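CyaB (Pseudomonas aeruginosa, PDB 3R5G) probably converts ATP to cyclic AMP as an adenylyl cyclase, the chain here being the class III-type catalytic domain of a longer membrane protein. Local coordinates at residues L10-S15 with N140-L145; N41-I46 with R89-V94; A81-I86 with D166-R171. All coordinates share one frame; numbering follows the deposited sequence.

Contact 1 of 3, residues L10-S15 with N140-L145; sequences LTVFFS and NLASRL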
loop_
_atom_site.group_PDB
_atom_site.type_symbol
_atom_site.label_atom_id
_atom_site.label_comp_id
_atom_site.label_asym_id
_atom_site.label_seq_id
_atom_site.Cartn_x
_atom_site.Cartn_y
_atom_site.Cartn_z
ATOM N N LEU A 10 0.798 3.438 19.059
ATOM C CA LEU A 10 0.613 4.481 18.079
ATOM C C LEU A 10 -0.858 4.556 17.690
ATOM O O LEU A 10 -1.558 3.580 17.789
ATOM C CB LEU A 10 1.406 4.196 16.838
ATOM C CG LEU A 10 2.894 3.870 16.975
ATOM C CD1 LEU A 10 3.469 3.643 15.592
ATOM C CD2 LEU A 10 3.583 5.019 17.584
ATOM N N THR A 11 -1.266 5.743 17.215
ATOM C CA THR A 11 -2.513 5.846 16.399
ATOM C C THR A 11 -2.038 5.978 14.973
ATOM O O THR A 11 -1.221 6.859 14.611
ATOM C CB THR A 11 -3.415 6.958 16.915
ATOM O OG1 THR A 11 -3.883 6.642 18.219
ATOM C CG2 THR A 11 -4.708 7.065 15.983
ATOM N N VAL A 12 -2.605 5.149 14.123
ATOM C CA VAL A 12 -2.221 5.025 12.718
ATOM C C VAL A 12 -3.373 5.384 11.791
ATOM O O VAL A 12 -4.514 4.954 12.063
ATOM C CB VAL A 12 -1.756 3.557 12.338
ATOM C CG1 VAL A 12 -1.402 3.436 10.892
ATOM C CG2 VAL A 12 -0.637 3.103 13.318
ATOM N N PHE A 13 -3.131 6.247 10.803
ATOM C CA PHE A 13 -4.153 6.835 9.941
ATOM C C PHE A 13 -3.796 6.481 8.506
ATOM O O PHE A 13 -2.623 6.625 8.072
ATOM C CB PHE A 13 -4.027 8.381 10.139
ATOM C CG PHE A 13 -4.759 9.147 9.122
ATOM C CD1 PHE A 13 -6.047 9.654 9.448
ATOM C CD2 PHE A 13 -4.228 9.394 7.828
ATOM C CE1 PHE A 13 -6.739 10.427 8.513
ATOM C CE2 PHE A 13 -4.980 10.184 6.850
ATOM C CZ PHE A 13 -6.235 10.695 7.195
ATOM N N PHE A 14 -4.811 5.996 7.761
ATOM C CA PHE A 14 -4.717 5.867 6.352
ATOM C C PHE A 14 -5.828 6.569 5.662
ATOM O O PHE A 14 -6.970 6.531 6.155
ATOM C CB PHE A 14 -4.811 4.364 5.880
ATOM C CG PHE A 14 -3.566 3.540 6.150
ATOM C CD1 PHE A 14 -3.354 2.984 7.354
ATOM C CD2 PHE A 14 -2.570 3.412 5.155
ATOM C CE1 PHE A 14 -2.244 2.157 7.588
ATOM C CE2 PHE A 14 -1.389 2.703 5.437
ATOM C CZ PHE A 14 -1.275 2.007 6.635
ATOM N N SER A 15 -5.566 7.128 4.511
ATOM C CA SER A 15 -6.668 7.691 3.704
ATOM C C SER A 15 -6.452 7.468 2.243
ATOM O O SER A 15 -5.337 7.233 1.803
ATOM C CB SER A 15 -6.816 9.170 3.943
ATOM O OG SER A 15 -5.636 9.905 3.470
ATOM N N ASN A 140 -1.901 -2.886 9.920
ATOM C CA ASN A 140 -2.727 -3.455 8.893
ATOM C C ASN A 140 -4.203 -3.222 9.232
ATOM O O ASN A 140 -4.954 -2.994 8.277
ATOM C CB ASN A 140 -2.527 -4.971 8.877
ATOM C CG ASN A 140 -1.163 -5.348 8.372
ATOM O OD1 ASN A 140 -0.363 -4.467 7.961
ATOM N ND2 ASN A 140 -0.884 -6.625 8.390
ATOM N N LEU A 141 -4.553 -3.176 10.508
ATOM C CA LEU A 141 -6.024 -2.972 10.882
ATOM C C LEU A 141 -6.458 -1.561 10.454
ATOM O O LEU A 141 -7.499 -1.352 9.913
ATOM C CB LEU A 141 -6.300 -3.293 12.325
ATOM C CG LEU A 141 -7.763 -3.012 12.760
ATOM C CD1 LEU A 141 -8.742 -3.872 11.938
ATOM C CD2 LEU A 141 -7.873 -3.281 14.236
ATOM N N ALA A 142 -5.581 -0.531 10.597
ATOM C CA ALA A 142 -5.922 0.815 10.087
ATOM C C ALA A 142 -6.153 0.818 8.593
ATOM O O ALA A 142 -7.067 1.450 8.122
ATOM C CB ALA A 142 -4.868 1.884 10.442
ATOM N N SER A 143 -5.295 0.132 7.857
ATOM C CA SER A 143 -5.439 -0.019 6.430
ATOM C C SER A 143 -6.763 -0.730 6.047
ATOM O O SER A 143 -7.459 -0.297 5.103
ATOM C CB SER A 143 -4.225 -0.770 5.871
ATOM O OG SER A 143 -4.486 -0.910 4.462
ATOM N N ARG A 144 -7.068 -1.756 6.803
ATOM C CA ARG A 144 -8.329 -2.470 6.505
ATOM C C ARG A 144 -9.531 -1.629 6.815
ATOM O O ARG A 144 -10.595 -1.736 6.120
ATOM C CB ARG A 144 -8.342 -3.750 7.349
ATOM C CG ARG A 144 -7.291 -4.811 6.877
ATOM C CD ARG A 144 -7.257 -5.053 5.323
ATOM N NE ARG A 144 -7.016 -6.485 5.093
ATOM C CZ ARG A 144 -6.697 -7.067 3.931
ATOM N NH1 ARG A 144 -6.569 -6.357 2.810
ATOM N NH2 ARG A 144 -6.504 -8.388 3.891
ATOM N N LEU A 145 -9.478 -0.810 7.853
ATOM C CA LEU A 145 -10.614 0.078 8.108
ATOM C C LEU A 145 -10.761 1.076 6.968
ATOM O O LEU A 145 -11.874 1.477 6.557
ATOM C CB LEU A 145 -10.529 0.779 9.481
ATOM C CG LEU A 145 -10.499 -0.102 10.721
ATOM C CD1 LEU A 145 -10.438 0.729 12.012
ATOM C CD2 LEU A 145 -11.659 -1.090 10.720
#

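Contact 2 of 3, residues N41-I46 with R89-V94; sequences NEMSKI and RKHMKV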
loop_
_atom_site.group_PDB
_atom_site.type_symbol
_atom_site.label_atom_id
_atom_site.label_comp_id
_atom_site.label_asym_id
_atom_site.label_seq_id
_atom_site.Cartn_x
_atom_site.Cartn_y
_atom_site.Cartn_z
ATOM N N ASN A 41 0.263 17.876 -1.083
ATOM C CA ASN A 41 0.916 18.969 -0.383
ATOM C C ASN A 41 -0.039 19.553 0.698
ATOM O O ASN A 41 0.384 19.767 1.804
ATOM C CB ASN A 41 1.256 20.092 -1.387
ATOM C CG ASN A 41 2.335 20.986 -0.865
ATOM O OD1 ASN A 41 3.389 20.551 -0.402
ATOM N ND2 ASN A 41 2.012 22.274 -0.809
ATOM N N GLU A 42 -1.323 19.659 0.315
ATOM C CA GLU A 42 -2.314 20.212 1.306
ATOM C C GLU A 42 -2.517 19.268 2.453
ATOM O O GLU A 42 -2.497 19.683 3.596
ATOM C CB GLU A 42 -3.669 20.513 0.709
ATOM C CG GLU A 42 -3.615 21.686 -0.328
ATOM C CD GLU A 42 -3.278 22.999 0.381
ATOM O OE1 GLU A 42 -4.083 23.428 1.233
ATOM O OE2 GLU A 42 -2.180 23.576 0.160
ATOM N N MET A 43 -2.570 17.958 2.124
ATOM C CA MET A 43 -2.670 16.975 3.238
ATOM C C MET A 43 -1.458 16.952 4.128
ATOM O O MET A 43 -1.550 16.828 5.341
ATOM C CB MET A 43 -2.931 15.565 2.709
ATOM C CG MET A 43 -4.221 15.400 2.020
ATOM S SD MET A 43 -5.679 15.841 2.971
ATOM C CE MET A 43 -6.116 17.438 2.264
ATOM N N SER A 44 -0.247 17.068 3.543
ATOM C CA SER A 44 0.945 17.160 4.301
ATOM C C SER A 44 0.956 18.351 5.291
ATOM O O SER A 44 1.356 18.185 6.445
ATOM C CB SER A 44 2.118 17.238 3.305
ATOM O OG SER A 44 3.266 17.499 4.059
ATOM N N LYS A 45 0.510 19.517 4.844
ATOM C CA LYS A 45 0.440 20.631 5.714
ATOM C C LYS A 45 -0.511 20.407 6.910
ATOM O O LYS A 45 -0.194 20.762 8.004
ATOM C CB LYS A 45 -0.086 21.839 4.941
ATOM C CG LYS A 45 0.939 22.336 3.870
ATOM C CD LYS A 45 0.492 23.643 3.355
ATOM C CE LYS A 45 1.654 24.213 2.538
ATOM N NZ LYS A 45 1.280 24.935 1.287
ATOM N N ILE A 46 -1.676 19.781 6.635
ATOM C CA ILE A 46 -2.553 19.461 7.760
ATOM C C ILE A 46 -1.983 18.430 8.757
ATOM O O ILE A 46 -2.052 18.639 9.952
ATOM C CB ILE A 46 -3.941 18.986 7.230
ATOM C CG1 ILE A 46 -4.554 20.051 6.335
ATOM C CG2 ILE A 46 -4.873 18.631 8.434
ATOM C CD1 ILE A 46 -5.826 19.724 5.607
ATOM N N ARG A 89 -11.062 16.152 6.015
ATOM C CA ARG A 89 -12.371 15.985 5.333
ATOM C C ARG A 89 -12.982 17.369 5.091
ATOM O O ARG A 89 -13.604 17.567 3.980
ATOM C CB ARG A 89 -13.228 15.100 6.229
ATOM C CG ARG A 89 -14.620 14.895 5.656
ATOM C CD ARG A 89 -15.383 13.745 6.288
ATOM N NE ARG A 89 -15.621 14.076 7.691
ATOM C CZ ARG A 89 -16.149 13.188 8.582
ATOM N NH1 ARG A 89 -16.480 11.953 8.110
ATOM N NH2 ARG A 89 -16.367 13.498 9.840
ATOM N N LYS A 90 -12.830 18.316 6.046
ATOM C CA LYS A 90 -13.347 19.673 5.794
ATOM C C LYS A 90 -12.572 20.320 4.683
ATOM O O LYS A 90 -13.162 21.006 3.833
ATOM C CB LYS A 90 -13.274 20.546 7.033
ATOM C CG LYS A 90 -14.173 20.203 8.157
ATOM C CD LYS A 90 -13.928 21.058 9.350
ATOM C CE LYS A 90 -14.838 20.611 10.502
ATOM N NZ LYS A 90 -14.534 21.252 11.777
ATOM N N HIS A 91 -11.271 20.129 4.616
ATOM C CA HIS A 91 -10.500 20.831 3.596
ATOM C C HIS A 91 -10.771 20.255 2.225
ATOM O O HIS A 91 -10.678 20.922 1.186
ATOM C CB HIS A 91 -9.019 20.742 3.935
ATOM C CG HIS A 91 -8.208 21.708 3.160
ATOM N ND1 HIS A 91 -8.337 23.068 3.322
ATOM C CD2 HIS A 91 -7.195 21.498 2.289
ATOM C CE1 HIS A 91 -7.468 23.666 2.517
ATOM N NE2 HIS A 91 -6.751 22.735 1.894
ATOM N N MET A 92 -11.185 19.009 2.159
ATOM C CA MET A 92 -11.564 18.452 0.883
ATOM C C MET A 92 -12.696 19.170 0.241
ATOM O O MET A 92 -12.731 19.180 -0.986
ATOM C CB MET A 92 -11.898 16.957 1.040
ATOM C CG MET A 92 -10.730 16.094 0.874
ATOM S SD MET A 92 -10.201 16.011 -0.871
ATOM C CE MET A 92 -11.046 14.705 -1.721
ATOM N N LYS A 93 -13.557 19.785 1.048
ATOM C CA LYS A 93 -14.668 20.581 0.415
ATOM C C LYS A 93 -14.081 21.773 -0.312
ATOM O O LYS A 93 -14.543 22.155 -1.411
ATOM C CB LYS A 93 -15.641 21.121 1.460
ATOM C CG LYS A 93 -16.267 19.994 2.247
ATOM C CD LYS A 93 -17.267 20.592 3.241
ATOM C CE LYS A 93 -18.068 19.505 3.959
ATOM N NZ LYS A 93 -17.229 18.256 4.159
ATOM N N VAL A 94 -13.087 22.395 0.299
ATOM C CA VAL A 94 -12.402 23.519 -0.338
ATOM C C VAL A 94 -11.702 23.041 -1.618
ATOM O O VAL A 94 -11.797 23.681 -2.677
ATOM C CB VAL A 94 -11.418 24.080 0.600
ATOM C CG1 VAL A 94 -10.746 25.319 0.018
ATOM C CG2 VAL A 94 -12.124 24.500 1.950
#

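Contact 3 of 3, residues A81-I86 with D166-R171; sequences AVSMGI and DVIMCR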
loop_
_atom_site.group_PDB
_atom_site.type_symbol
_atom_site.label_atom_id
_atom_site.label_comp_id
_atom_site.label_asym_id
_atom_site.label_seq_id
_atom_site.Cartn_x
_atom_site.Cartn_y
_atom_site.Cartn_z
ATOM N N ALA A 81 -4.891 12.475 15.890
ATOM C CA ALA A 81 -5.006 11.798 14.612
ATOM C C ALA A 81 -6.460 11.998 14.114
ATOM O O ALA A 81 -6.650 12.208 12.954
ATOM C CB ALA A 81 -4.777 10.290 14.812
ATOM N N VAL A 82 -7.445 11.760 14.957
ATOM C CA VAL A 82 -8.853 11.863 14.435
ATOM C C VAL A 82 -9.201 13.292 14.088
ATOM O O VAL A 82 -9.939 13.520 13.107
ATOM C CB VAL A 82 -9.744 11.260 15.492
ATOM C CG1 VAL A 82 -11.277 11.291 15.107
ATOM C CG2 VAL A 82 -9.421 9.755 15.608
ATOM N N SER A 83 -8.731 14.256 14.894
ATOM C CA SER A 83 -8.979 15.679 14.616
ATOM C C SER A 83 -8.333 16.045 13.323
ATOM O O SER A 83 -8.918 16.824 12.543
ATOM C CB SER A 83 -8.471 16.570 15.794
ATOM O OG SER A 83 -9.146 16.198 16.990
ATOM N N MET A 84 -7.127 15.516 13.006
ATOM C CA MET A 84 -6.511 15.734 11.716
ATOM C C MET A 84 -7.418 15.214 10.601
ATOM O O MET A 84 -7.662 15.901 9.582
ATOM C CB MET A 84 -5.164 15.046 11.778
ATOM C CG MET A 84 -4.453 15.119 10.450
ATOM S SD MET A 84 -3.090 13.985 10.207
ATOM C CE MET A 84 -4.121 12.468 10.096
ATOM N N GLY A 85 -7.971 14.021 10.812
ATOM C CA GLY A 85 -8.871 13.497 9.766
ATOM C C GLY A 85 -10.114 14.347 9.563
ATOM O O GLY A 85 -10.485 14.567 8.401
ATOM N N ILE A 86 -10.703 14.849 10.662
ATOM C CA ILE A 86 -11.852 15.749 10.570
ATOM C C ILE A 86 -11.492 16.980 9.716
ATOM O O ILE A 86 -12.234 17.412 8.813
ATOM C CB ILE A 86 -12.378 16.133 11.896
ATOM C CG1 ILE A 86 -13.092 14.910 12.556
ATOM C CG2 ILE A 86 -13.306 17.392 11.818
ATOM C CD1 ILE A 86 -13.312 15.080 14.073
ATOM N N ASP A 166 -14.768 10.988 24.918
ATOM C CA ASP A 166 -15.262 12.129 25.685
ATOM C C ASP A 166 -15.137 13.432 24.956
ATOM O O ASP A 166 -15.767 14.379 25.354
ATOM C CB ASP A 166 -14.467 12.195 26.990
ATOM C CG ASP A 166 -12.934 11.977 26.788
ATOM O OD1 ASP A 166 -12.386 11.124 25.938
ATOM O OD2 ASP A 166 -12.216 12.610 27.627
ATOM N N VAL A 167 -14.332 13.497 23.887
ATOM C CA VAL A 167 -14.106 14.743 23.190
ATOM C C VAL A 167 -14.456 14.742 21.680
ATOM O O VAL A 167 -14.558 15.794 21.106
ATOM C CB VAL A 167 -12.738 15.305 23.476
ATOM C CG1 VAL A 167 -12.409 15.187 24.993
ATOM C CG2 VAL A 167 -11.730 14.552 22.763
ATOM N N ILE A 168 -14.606 13.573 21.070
ATOM C CA ILE A 168 -14.975 13.517 19.685
ATOM C C ILE A 168 -16.228 12.656 19.567
ATOM O O ILE A 168 -16.348 11.572 20.096
ATOM C CB ILE A 168 -13.826 12.894 18.810
ATOM C CG1 ILE A 168 -12.674 13.927 18.792
ATOM C CG2 ILE A 168 -14.357 12.494 17.404
ATOM C CD1 ILE A 168 -11.406 13.455 18.009
ATOM N N MET A 169 -17.168 13.165 18.784
ATOM C CA MET A 169 -18.475 12.506 18.639
ATOM C C MET A 169 -18.400 11.373 17.602
ATOM O O MET A 169 -17.862 11.542 16.492
ATOM C CB MET A 169 -19.486 13.503 18.083
ATOM C CG MET A 169 -20.875 13.062 18.154
ATOM S SD MET A 169 -21.585 13.109 19.820
ATOM C CE MET A 169 -21.602 14.883 20.136
ATOM N N CYS A 170 -18.893 10.183 17.982
ATOM C CA CYS A 170 -18.773 8.972 17.154
ATOM C C CYS A 170 -20.160 8.309 17.097
ATOM O O CYS A 170 -21.004 8.516 17.985
ATOM C CB CYS A 170 -17.776 7.974 17.795
ATOM S SG CYS A 170 -16.080 8.709 17.894
ATOM N N ARG A 171 -20.292 7.389 16.156
ATOM C CA ARG A 171 -21.504 6.549 16.047
ATOM C C ARG A 171 -21.088 5.143 15.718
ATOM O O ARG A 171 -20.304 4.878 14.833
ATOM C CB ARG A 171 -22.232 7.099 14.836
ATOM C CG ARG A 171 -23.532 6.465 14.747
ATOM C CD ARG A 171 -24.399 7.089 13.640
ATOM N NE ARG A 171 -24.205 8.441 13.131
ATOM C CZ ARG A 171 -24.989 9.501 13.352
ATOM N NH1 ARG A 171 -24.698 10.618 12.711
ATOM N NH2 ARG A 171 -26.009 9.486 14.209
#

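Contact 1 of 3, residues L10-S15 with N140-L145
One face of the Phe14 ring receives Ser143, and the Ala142 methyl stands at the ring's edge, in its plane, with CB 3.6 Å from Phe14 CD1. Ser143 CB lies 4.0 Å from the centroid of the Phe14 ring and 14° off the ring normal, a CH-pi contact over the face but displaced toward the rim. Phe14 CG is anti to the carbonyl carbon, which turns the ring toward the helix. The helix backbone is equally near, since Phe14 CD1 also lies 3.5 Å from Ser143 N.

The same methyl bridges two strand residues two apart: Ala142 CB meets Val12 CG1 at 3.8 Å and the carbonyl Val12 O at 3.5 Å. The valine branch that touches is the one lying anti to the backbone N (chi1 178°). The axes of the two short segments approach to 7.5 Å, at 34° between their N-to-C directions.

This is helix-on-sheet packing within the cyclase catalytic domain. Strand 6-18 hydrogen-bonds through its backbone to strands 61-66 and 109-116, and helix 137-148 lies over one of its faces. Phe13 points the other way, toward Met84 and Met88 of helix 74-100, so that the strand is sandwiched between two helices.

Contact 2 of 3, residues N41-I46 with R89-V94
His91 reaches across from helix 74-100 to Glu42 on helix 29-50, making a His-carboxylate hydrogen bond between two helices of the cyclase catalytic domain that run roughly antiparallel, at 146° between the short segments. The axes stay 11.0 Å apart at closest approach, so side chains span the gap. Ile46, on the same helix as Glu42, sets CD1 3.7 Å from His91 CB, and Met43 brings CE to the ring edge, 4.2 Å from His91 CD2.

His91 has CG anti to the backbone N, which extends the ring toward the opposite helix, whereas the Glu42 chain is bent at chi2 and its side chain meets that of His91 at about a right angle. Lys45, one turn on from Glu42, makes a long salt bridge to the other carboxylate oxygen, OE2. Leu95 packs on both Glu42 and Met43, and Met88 on both Met43 and Ile46, continuing the interface along helix 74-100.

The hydrogen bond is bent: His91 NE2 donates to the anti lone pair of Glu42 OE1 at 2.8 Å with an N-H...O angle of 140°, and the oxygen is tilted 27° out of the imidazole plane.

Contact 3 of 3, residues A81-I86 with D166-R171
Helix 74-100, which packs against the central sheet of the cyclase catalytic domain, is met on a further side by the loop leading into strand 170-176, and a single residue of that loop, Ile168, makes the contact. Its CB is directed toward the helix, and the side chain meets three residues there. Ile168 CD1 lies 3.6 Å from Val82 CG1 and 3.7 Å from Ser83 OG, while the other branch, Ile168 CG2, reaches Ile86 CD1 at 4.3 Å, a looser approach. CD1 thus lies against Val82 and Ser83, and CG2 lies between Val82 and Ile86, coming within 4.0 Å of Val82 CG1.

This placement follows from the first torsion of Ile168 (chi1 -70°), which sets CG1 anti to the carbonyl carbon and CG2 anti to the backbone N; a fully extended second torsion then carries CD1 outward to the helix. Val82 and Ile86 are four residues apart and both direct their CB atoms at the loop, so they form one apolar stripe on the helix surface.

In the nucleotide cyclase fold the loop leads into strand 170-176, which pairs antiparallel with strand 185-190; Val190 of that partner strand touches Val82, Ile86 and Ile168 alike, lining the same apolar patch. Helix 158-164 adds Thr160 and Ile164 against Val82.

Ser83 contributes through the hydroxyl oxygen resting against a methyl, but the polar requirement of OG is met inside its own helix by a hydrogen bond with Val79 O. At the start of the loop, Asp166 OD2 forms a salt bridge with Lys75 NZ, a second link between the loop and helix 74-100.

Overall arrangement
The four touching residues of contact 3 are all buried, whereas contacts 1 and 2 are only partly so; contact 1 lies nearest the centre of the chain, about 7 Å between centres, against about 12 Å for each of the others. Helix 74-100 is shared by contacts 2 and 3, and contact 1 adjoins it: Thr11 CG2 is 3.4 Å from Ala81 CB, and Phe13 CE1 3.9 Å from Gly85 CA. Ile46 CG2 lies 4.1 Å from Met84 O, joining contacts 2 and 3. The chemistry varies with place: strand-helix packing in contact 1 is aromatic and aliphatic, contact 3 almost wholly aliphatic, and the helix pair of contact 2 adds a polar His-carboxylate bond between the partly exposed Glu42 and His91.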